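Local coordinates for ribosomal-protein-S5-alanine N-acetyltransferase (Vibrio fischeri, PDB 3IGR) that probably catalyses transfer of an acetyl group from acetyl-CoA to the N-terminal alanine of ribosomal protein uS5, as a member of the RimJ subfamily of acetyltransferases, at residues V21-Y26 / Y69-D74; A135-R140 / K146-L151. All coordinates share one frame; numbering follows the deposited sequence.

Contact 1: residues V21-Y26 / Y69-D74; sequences VTIANY and YFVVVD
Ile23 and Val71 mark the closest backbone approach, 8.2 Å between their CA atoms, where the early helix 20-29 of the GNAT fold lies over strand 68-74 of the mixed sheet. At that separation the backbones cannot bond to each other, and side chains must span the gap. The example illustrates how one long aliphatic side chain can carry the apolar meeting between a helix and a strand of the sheet beneath it. Ile23 directs its CB at the strand, and its CG1 arm, anti to the backbone N (chi1 -166°), extends that reach until CD1 lies near the strand's side chains. The second torsion, 66°, bends the methyl out of an extended line. Val71 answers with CG1, the branch set beside its own backbone N, and the two side chains meet at an oblique angle.

Tyr69, two residues earlier on the same face of the strand, flanks this meeting with its ring: its CE2 lies 4.3 Å from Val71 CG1. Within the helix, the ring of Tyr26 lies one turn on from Ile23, with CD2 4.2 Å from Ile23 CD1, and its hydroxyl is hydrogen-bonded to Ser102. Ile15 and Thr83, with Trp51 of helix 48-63, enclose Ile23 further, whereas Phe70 and Val72 touch helix 112-126, so that helices cover the strand on both faces. The contact is small and buried, and no hydrogen bond crosses it. It comes down to Ile23 CD1, 3.9 Å from Val71 CG1 and 4.5 Å from the Tyr69 hydroxyl oxygen OH.

Contact 2: residues A135-R140 / K146-L151; sequences AAYIPR and KVLAAL
Leu148 of helix 142-150 is set against Ala135 and Tyr137, two residues on one face of strand 132-137, in a strand-turn-helix unit of the GNAT fold. The case shows how a forked side chain can join a helix to the strand just before it. The CA atoms of Ala135 and Leu148 are the nearest across the segments, at 8.0 Å.

The aliphatic part is the meeting of Leu148 with Ala135. The methyl CB of Ala135 faces both branches of the fork, 3.7 Å from Leu148 CD2 and 3.9 Å from Leu148 CD1. The aromatic part belongs to CD1 alone: it comes obliquely to the Tyr137 ring, 3.4 Å from CD2 and 4.0 Å from CE2 of that ring, a tight fit. Tyr137 holds its CG between the backbone N and the carbonyl carbon (chi1 68°), which turns the ring toward the helix, where it also touches Ser144 and Ala145. The side chains of Tyr137 and Leu148 run past each other in opposite directions.

Polar bonds lie within each element or lead elsewhere. In the helix, Ala150 N donates to Lys146 O at 2.9 Å; on the strand, Ala135 and Tyr137 pair through their backbones with Thr175 and Ile173 of strand 168-178. Beyond the strand's end, Arg140 makes a salt bridge with Glu170.

With no hydrogen bond or charge pair between the segments, the attraction across this contact is apolar and depends on close fit: the two methyls of one leucine lie against an alanine methyl and a tyrosine ring.

From the N terminus, the chain passes through strand 10-14 into helix 20-29, and contact 1 closes a long excursion of 42 residues that includes helix 48-63 before returning at strand 68-74. The chain then builds strands 79-90 and 96-103 and helix 112-126. Only afterwards does contact 2 open, bringing helix 142-150 back onto strand 132-137 across just five residues. The two closures therefore follow in series, neither nested nor crossed. The centres of contact 1 and contact 2 lie about 22 Å apart, on opposite sides of the chain's centre, without touching. Both nevertheless fasten a helix to the same mixed sheet, one in its early antiparallel part, the other on strand 132-137, which pairs in parallel with 96-103.

Contact 1: residues V21-Y26 / Y69-D74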
ATOM      1  N   VAL A  21     -17.413  28.656   0.658  1.00 11.62           N
ATOM      2  CA  VAL A  21     -17.342  28.899  -0.783  1.00 11.87           C
ATOM      3  C   VAL A  21     -16.596  27.777  -1.494  1.00 12.00           C
ATOM      4  O   VAL A  21     -17.057  27.256  -2.507  1.00 12.22           O
ATOM      5  CB  VAL A  21     -16.684  30.274  -1.100  1.00 11.98           C
ATOM      6  CG1 VAL A  21     -16.442  30.438  -2.595  1.00 11.77           C
ATOM      7  CG2 VAL A  21     -17.554  31.403  -0.582  1.00 11.71           C
ATOM      8  N   THR A  22     -15.449  27.403  -0.951  1.00 12.47           N
ATOM      9  CA  THR A  22     -14.601  26.404  -1.588  1.00 12.92           C
ATOM     10  C   THR A  22     -15.203  24.993  -1.606  1.00 12.35           C
ATOM     11  O   THR A  22     -15.065  24.283  -2.602  1.00 12.61           O
ATOM     12  CB  THR A  22     -13.171  26.406  -1.011  1.00 13.46           C
ATOM     13  OG1 THR A  22     -12.385  25.424  -1.693  1.00 15.82           O
ATOM     14  CG2 THR A  22     -13.171  26.098   0.470  1.00 13.02           C
ATOM     15  N   ILE A  23     -15.870  24.582  -0.529  1.00 11.19           N
ATOM     16  CA  ILE A  23     -16.581  23.298  -0.571  1.00 10.94           C
ATOM     17  C   ILE A  23     -17.742  23.322  -1.583  1.00 10.33           C
ATOM     18  O   ILE A  23     -17.970  22.340  -2.294  1.00 10.45           O
ATOM     19  CB  ILE A  23     -17.026  22.771   0.839  1.00 10.59           C
ATOM     20  CG1 ILE A  23     -17.432  21.290   0.770  1.00 10.62           C
ATOM     21  CG2 ILE A  23     -18.165  23.614   1.420  1.00 10.22           C
ATOM     22  CD1 ILE A  23     -16.301  20.354   0.434  1.00 10.32           C
ATOM     23  N   ALA A  24     -18.457  24.442  -1.643  1.00  9.96           N
ATOM     24  CA  ALA A  24     -19.538  24.622  -2.614  1.00 10.29           C
ATOM     25  C   ALA A  24     -18.999  24.478  -4.037  1.00 10.44           C
ATOM     26  O   ALA A  24     -19.552  23.713  -4.832  1.00 10.19           O
ATOM     27  CB  ALA A  24     -20.204  26.001  -2.436  1.00 10.19           C
ATOM     28  N   ASN A  25     -17.921  25.217  -4.340  1.00 10.63           N
ATOM     29  CA  ASN A  25     -17.270  25.157  -5.651  1.00 10.85           C
ATOM     30  C   ASN A  25     -16.880  23.739  -6.021  1.00 11.01           C
ATOM     31  O   ASN A  25     -17.036  23.331  -7.165  1.00 11.56           O
ATOM     32  CB  ASN A  25     -16.039  26.065  -5.708  1.00 11.33           C
ATOM     33  CG  ASN A  25     -16.391  27.529  -5.664  1.00 11.65           C
ATOM     34  OD1 ASN A  25     -17.547  27.911  -5.855  1.00 13.64           O
ATOM     35  ND2 ASN A  25     -15.394  28.366  -5.419  1.00 13.20           N
ATOM     36  N   TYR A  26     -16.379  22.993  -5.043  1.00 10.49           N
ATOM     37  CA  TYR A  26     -15.952  21.619  -5.269  1.00 10.05           C
ATOM     38  C   TYR A  26     -17.109  20.728  -5.737  1.00  9.88           C
ATOM     39  O   TYR A  26     -16.938  19.940  -6.664  1.00 10.19           O
ATOM     40  CB  TYR A  26     -15.287  21.033  -4.017  1.00  9.71           C
ATOM     41  CG  TYR A  26     -15.131  19.530  -4.065  1.00  8.63           C
ATOM     42  CD1 TYR A  26     -14.083  18.941  -4.770  1.00  6.41           C
ATOM     43  CD2 TYR A  26     -16.039  18.690  -3.409  1.00  9.09           C
ATOM     44  CE1 TYR A  26     -13.956  17.573  -4.839  1.00  5.56           C
ATOM     45  CE2 TYR A  26     -15.907  17.316  -3.461  1.00  6.79           C
ATOM     46  CZ  TYR A  26     -14.863  16.763  -4.173  1.00  7.05           C
ATOM     47  OH  TYR A  26     -14.731  15.395  -4.221  1.00  8.45           O
ATOM     48  N   TYR A  69     -16.008  15.611   9.349  1.00 12.04           N
ATOM     49  CA  TYR A  69     -16.085  15.805   7.921  1.00 12.38           C
ATOM     50  C   TYR A  69     -14.751  16.398   7.498  1.00 12.37           C
ATOM     51  O   TYR A  69     -14.456  17.542   7.829  1.00 12.16           O
ATOM     52  CB  TYR A  69     -17.257  16.726   7.572  1.00 12.18           C
ATOM     53  CG  TYR A  69     -17.598  16.752   6.107  1.00 12.85           C
ATOM     54  CD1 TYR A  69     -18.790  16.201   5.647  1.00 11.61           C
ATOM     55  CD2 TYR A  69     -16.719  17.322   5.170  1.00 12.31           C
ATOM     56  CE1 TYR A  69     -19.111  16.221   4.298  1.00 12.38           C
ATOM     57  CE2 TYR A  69     -17.030  17.345   3.820  1.00 13.23           C
ATOM     58  CZ  TYR A  69     -18.236  16.802   3.391  1.00 13.03           C
ATOM     59  OH  TYR A  69     -18.559  16.815   2.052  1.00 13.64           O
ATOM     60  N   PHE A  70     -13.929  15.602   6.818  1.00 12.34           N
ATOM     61  CA  PHE A  70     -12.624  16.073   6.359  1.00 12.73           C
ATOM     62  C   PHE A  70     -12.659  16.552   4.917  1.00 12.81           C
ATOM     63  O   PHE A  70     -13.381  15.992   4.084  1.00 12.96           O
ATOM     64  CB  PHE A  70     -11.594  14.959   6.419  1.00 12.78           C
ATOM     65  CG  PHE A  70     -11.205  14.541   7.806  1.00 13.53           C
ATOM     66  CD1 PHE A  70     -10.087  15.110   8.427  1.00 12.25           C
ATOM     67  CD2 PHE A  70     -11.922  13.539   8.463  1.00 10.93           C
ATOM     68  CE1 PHE A  70      -9.696  14.706   9.700  1.00 11.42           C
ATOM     69  CE2 PHE A  70     -11.557  13.132   9.748  1.00 13.34           C
ATOM     70  CZ  PHE A  70     -10.433  13.708  10.367  1.00 14.28           C
ATOM     71  N   VAL A  71     -11.848  17.559   4.620  1.00 12.74           N
ATOM     72  CA  VAL A  71     -11.591  17.957   3.225  1.00 12.71           C
ATOM     73  C   VAL A  71     -10.119  17.706   2.841  1.00 12.75           C
ATOM     74  O   VAL A  71      -9.226  17.713   3.702  1.00 12.46           O
ATOM     75  CB  VAL A  71     -11.973  19.429   2.933  1.00 12.57           C
ATOM     76  CG1 VAL A  71     -13.505  19.605   2.974  1.00 13.05           C
ATOM     77  CG2 VAL A  71     -11.275  20.414   3.883  1.00 11.74           C
ATOM     78  N   VAL A  72      -9.892  17.443   1.559  1.00 12.28           N
ATOM     79  CA  VAL A  72      -8.550  17.318   1.027  1.00 12.46           C
ATOM     80  C   VAL A  72      -8.268  18.608   0.239  1.00 12.64           C
ATOM     81  O   VAL A  72      -9.028  18.972  -0.664  1.00 12.97           O
ATOM     82  CB  VAL A  72      -8.399  16.111   0.092  1.00 12.20           C
ATOM     83  CG1 VAL A  72      -6.945  16.027  -0.399  1.00 11.32           C
ATOM     84  CG2 VAL A  72      -8.830  14.814   0.778  1.00 11.73           C
ATOM     85  N   VAL A  73      -7.194  19.299   0.602  1.00 12.65           N
ATOM     86  CA  VAL A  73      -6.872  20.581  -0.010  1.00 12.77           C
ATOM     87  C   VAL A  73      -5.618  20.457  -0.850  1.00 12.89           C
ATOM     88  O   VAL A  73      -4.612  19.917  -0.387  1.00 12.74           O
ATOM     89  CB  VAL A  73      -6.660  21.684   1.055  1.00 12.67           C
ATOM     90  CG1 VAL A  73      -6.165  23.014   0.395  1.00 11.57           C
ATOM     91  CG2 VAL A  73      -7.939  21.909   1.834  1.00 12.40           C
ATOM     92  N   ASP A  74      -5.686  20.947  -2.089  1.00 12.70           N
ATOM     93  CA  ASP A  74      -4.485  21.180  -2.877  1.00 12.47           C
ATOM     94  C   ASP A  74      -3.924  22.530  -2.426  1.00 12.63           C
ATOM     95  O   ASP A  74      -4.500  23.582  -2.697  1.00 12.74           O
ATOM     96  CB  ASP A  74      -4.812  21.199  -4.372  1.00 12.69           C
ATOM     97  CG  ASP A  74      -3.567  21.224  -5.257  1.00 12.02           C
ATOM     98  OD1 ASP A  74      -2.481  21.647  -4.814  1.00 11.99           O
ATOM     99  OD2 ASP A  74      -3.684  20.810  -6.423  1.00 11.80           O
TER

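Contact 2: residues A135-R140 / K146-L151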
ATOM      1  N   ALA A 135     -17.971   0.843   5.204  1.00  5.55           N
ATOM      2  CA  ALA A 135     -18.001   1.455   3.880  1.00  6.43           C
ATOM      3  C   ALA A 135     -18.811   0.543   2.978  1.00  7.35           C
ATOM      4  O   ALA A 135     -18.786  -0.685   3.158  1.00  7.65           O
ATOM      5  CB  ALA A 135     -16.591   1.629   3.313  1.00  5.77           C
ATOM      6  N   ALA A 136     -19.547   1.147   2.044  1.00  6.95           N
ATOM      7  CA  ALA A 136     -20.395   0.433   1.103  1.00  7.75           C
ATOM      8  C   ALA A 136     -20.202   1.055  -0.283  1.00  8.61           C
ATOM      9  O   ALA A 136     -20.132   2.275  -0.414  1.00  8.44           O
ATOM     10  CB  ALA A 136     -21.843   0.547   1.517  1.00  7.24           C
ATOM     11  N   TYR A 137     -20.123   0.221  -1.310  1.00  9.12           N
ATOM     12  CA  TYR A 137     -19.844   0.707  -2.663  1.00  9.45           C
ATOM     13  C   TYR A 137     -20.617  -0.085  -3.704  1.00  9.96           C
ATOM     14  O   TYR A 137     -20.865  -1.294  -3.535  1.00  8.74           O
ATOM     15  CB  TYR A 137     -18.337   0.675  -2.954  1.00  9.45           C
ATOM     16  CG  TYR A 137     -17.715  -0.706  -3.064  1.00  9.47           C
ATOM     17  CD1 TYR A 137     -17.596  -1.341  -4.308  1.00 10.54           C
ATOM     18  CD2 TYR A 137     -17.212  -1.366  -1.932  1.00  8.78           C
ATOM     19  CE1 TYR A 137     -17.006  -2.594  -4.430  1.00  8.91           C
ATOM     20  CE2 TYR A 137     -16.611  -2.632  -2.042  1.00 11.40           C
ATOM     21  CZ  TYR A 137     -16.514  -3.233  -3.284  1.00 11.05           C
ATOM     22  OH  TYR A 137     -15.949  -4.477  -3.394  1.00 10.06           O
ATOM     23  N   ILE A 138     -20.998   0.599  -4.781  1.00 10.62           N
ATOM     24  CA  ILE A 138     -21.664  -0.052  -5.904  1.00 10.50           C
ATOM     25  C   ILE A 138     -20.619  -0.977  -6.582  1.00 10.40           C
ATOM     26  O   ILE A 138     -19.503  -0.533  -6.872  1.00  9.08           O
ATOM     27  CB  ILE A 138     -22.220   0.995  -6.917  1.00 11.12           C
ATOM     28  CG1 ILE A 138     -23.317   1.858  -6.277  1.00 12.39           C
ATOM     29  CG2 ILE A 138     -22.753   0.296  -8.199  1.00 12.44           C
ATOM     30  CD1 ILE A 138     -23.514   3.250  -6.934  1.00 14.16           C
ATOM     31  N   PRO A 139     -20.972  -2.250  -6.841  1.00 10.16           N
ATOM     32  CA  PRO A 139     -19.945  -3.175  -7.339  1.00 10.31           C
ATOM     33  C   PRO A 139     -19.184  -2.681  -8.573  1.00 10.49           C
ATOM     34  O   PRO A 139     -18.002  -2.982  -8.703  1.00 10.57           O
ATOM     35  CB  PRO A 139     -20.732  -4.456  -7.677  1.00 10.65           C
ATOM     36  CG  PRO A 139     -21.948  -4.391  -6.849  1.00 10.84           C
ATOM     37  CD  PRO A 139     -22.277  -2.912  -6.674  1.00 10.26           C
ATOM     38  N   ARG A 140     -19.823  -1.930  -9.465  1.00  9.41           N
ATOM     39  CA  ARG A 140     -19.114  -1.513 -10.673  1.00  9.46           C
ATOM     40  C   ARG A 140     -18.221  -0.280 -10.460  1.00  9.15           C
ATOM     41  O   ARG A 140     -17.529   0.148 -11.376  1.00  8.40           O
ATOM     42  CB  ARG A 140     -20.062  -1.368 -11.879  1.00  9.54           C
ATOM     43  CG  ARG A 140     -20.942  -0.148 -11.850  1.00 10.15           C
ATOM     44  CD  ARG A 140     -22.040  -0.213 -12.911  1.00 11.77           C
ATOM     45  NE  ARG A 140     -22.898   0.967 -12.805  1.00 12.89           N
ATOM     46  CZ  ARG A 140     -23.949   1.089 -11.992  1.00 12.38           C
ATOM     47  NH1 ARG A 140     -24.332   0.094 -11.193  1.00 11.24           N
ATOM     48  NH2 ARG A 140     -24.627   2.221 -11.990  1.00 13.21           N
ATOM     49  N   LYS A 146     -11.033  -0.612  -5.154  1.00  8.79           N
ATOM     50  CA  LYS A 146      -9.575  -0.717  -5.021  1.00  9.34           C
ATOM     51  C   LYS A 146      -9.021   0.067  -3.844  1.00  9.12           C
ATOM     52  O   LYS A 146      -8.110  -0.399  -3.162  1.00  9.19           O
ATOM     53  CB  LYS A 146      -8.864  -0.363  -6.327  1.00  9.36           C
ATOM     54  CG  LYS A 146      -8.561  -1.595  -7.211  1.00 12.66           C
ATOM     55  CD  LYS A 146      -9.738  -2.615  -7.235  1.00 16.20           C
ATOM     56  CE  LYS A 146      -9.675  -3.629  -6.068  1.00 16.84           C
ATOM     57  NZ  LYS A 146     -10.946  -4.381  -5.874  1.00 17.91           N
ATOM     58  N   VAL A 147      -9.594   1.238  -3.588  1.00  8.88           N
ATOM     59  CA  VAL A 147      -9.251   2.006  -2.410  1.00  8.97           C
ATOM     60  C   VAL A 147      -9.478   1.147  -1.162  1.00  9.05           C
ATOM     61  O   VAL A 147      -8.552   0.929  -0.382  1.00  8.47           O
ATOM     62  CB  VAL A 147     -10.073   3.317  -2.317  1.00  8.55           C
ATOM     63  CG1 VAL A 147     -10.016   3.889  -0.899  1.00  9.13           C
ATOM     64  CG2 VAL A 147      -9.567   4.334  -3.337  1.00  9.62           C
ATOM     65  N   LEU A 148     -10.705   0.657  -0.997  1.00  9.03           N
ATOM     66  CA  LEU A 148     -11.082  -0.129   0.179  1.00  9.28           C
ATOM     67  C   LEU A 148     -10.222  -1.380   0.336  1.00  9.44           C
ATOM     68  O   LEU A 148      -9.764  -1.683   1.440  1.00  9.50           O
ATOM     69  CB  LEU A 148     -12.576  -0.478   0.154  1.00  8.93           C
ATOM     70  CG  LEU A 148     -13.523   0.727   0.262  1.00  8.62           C
ATOM     71  CD1 LEU A 148     -14.970   0.318   0.055  1.00  8.80           C
ATOM     72  CD2 LEU A 148     -13.373   1.431   1.590  1.00  5.50           C
ATOM     73  N   ALA A 149      -9.986  -2.089  -0.764  1.00 10.16           N
ATOM     74  CA  ALA A 149      -9.130  -3.272  -0.725  1.00 10.02           C
ATOM     75  C   ALA A 149      -7.725  -2.902  -0.256  1.00 10.73           C
ATOM     76  O   ALA A 149      -7.121  -3.613   0.564  1.00 10.61           O
ATOM     77  CB  ALA A 149      -9.070  -3.948  -2.108  1.00 10.64           C
ATOM     78  N   ALA A 150      -7.204  -1.784  -0.758  1.00 10.66           N
ATOM     79  CA  ALA A 150      -5.833  -1.383  -0.445  1.00 11.33           C
ATOM     80  C   ALA A 150      -5.673  -1.025   1.040  1.00 11.93           C
ATOM     81  O   ALA A 150      -4.564  -1.109   1.596  1.00 11.58           O
ATOM     82  CB  ALA A 150      -5.389  -0.221  -1.328  1.00 10.96           C
ATOM     83  N   LEU A 151      -6.783  -0.640   1.666  1.00 11.87           N
ATOM     84  CA  LEU A 151      -6.792  -0.199   3.054  1.00 12.45           C
ATOM     85  C   LEU A 151      -7.187  -1.301   4.019  1.00 12.83           C
ATOM     86  O   LEU A 151      -7.337  -1.062   5.223  1.00 13.15           O
ATOM     87  CB  LEU A 151      -7.723   1.007   3.190  1.00 13.09           C
ATOM     88  CG  LEU A 151      -7.173   2.226   2.440  1.00 13.16           C
ATOM     89  CD1 LEU A 151      -8.103   3.403   2.635  1.00 16.12           C
ATOM     90  CD2 LEU A 151      -5.789   2.556   2.950  1.00 15.16           C
TER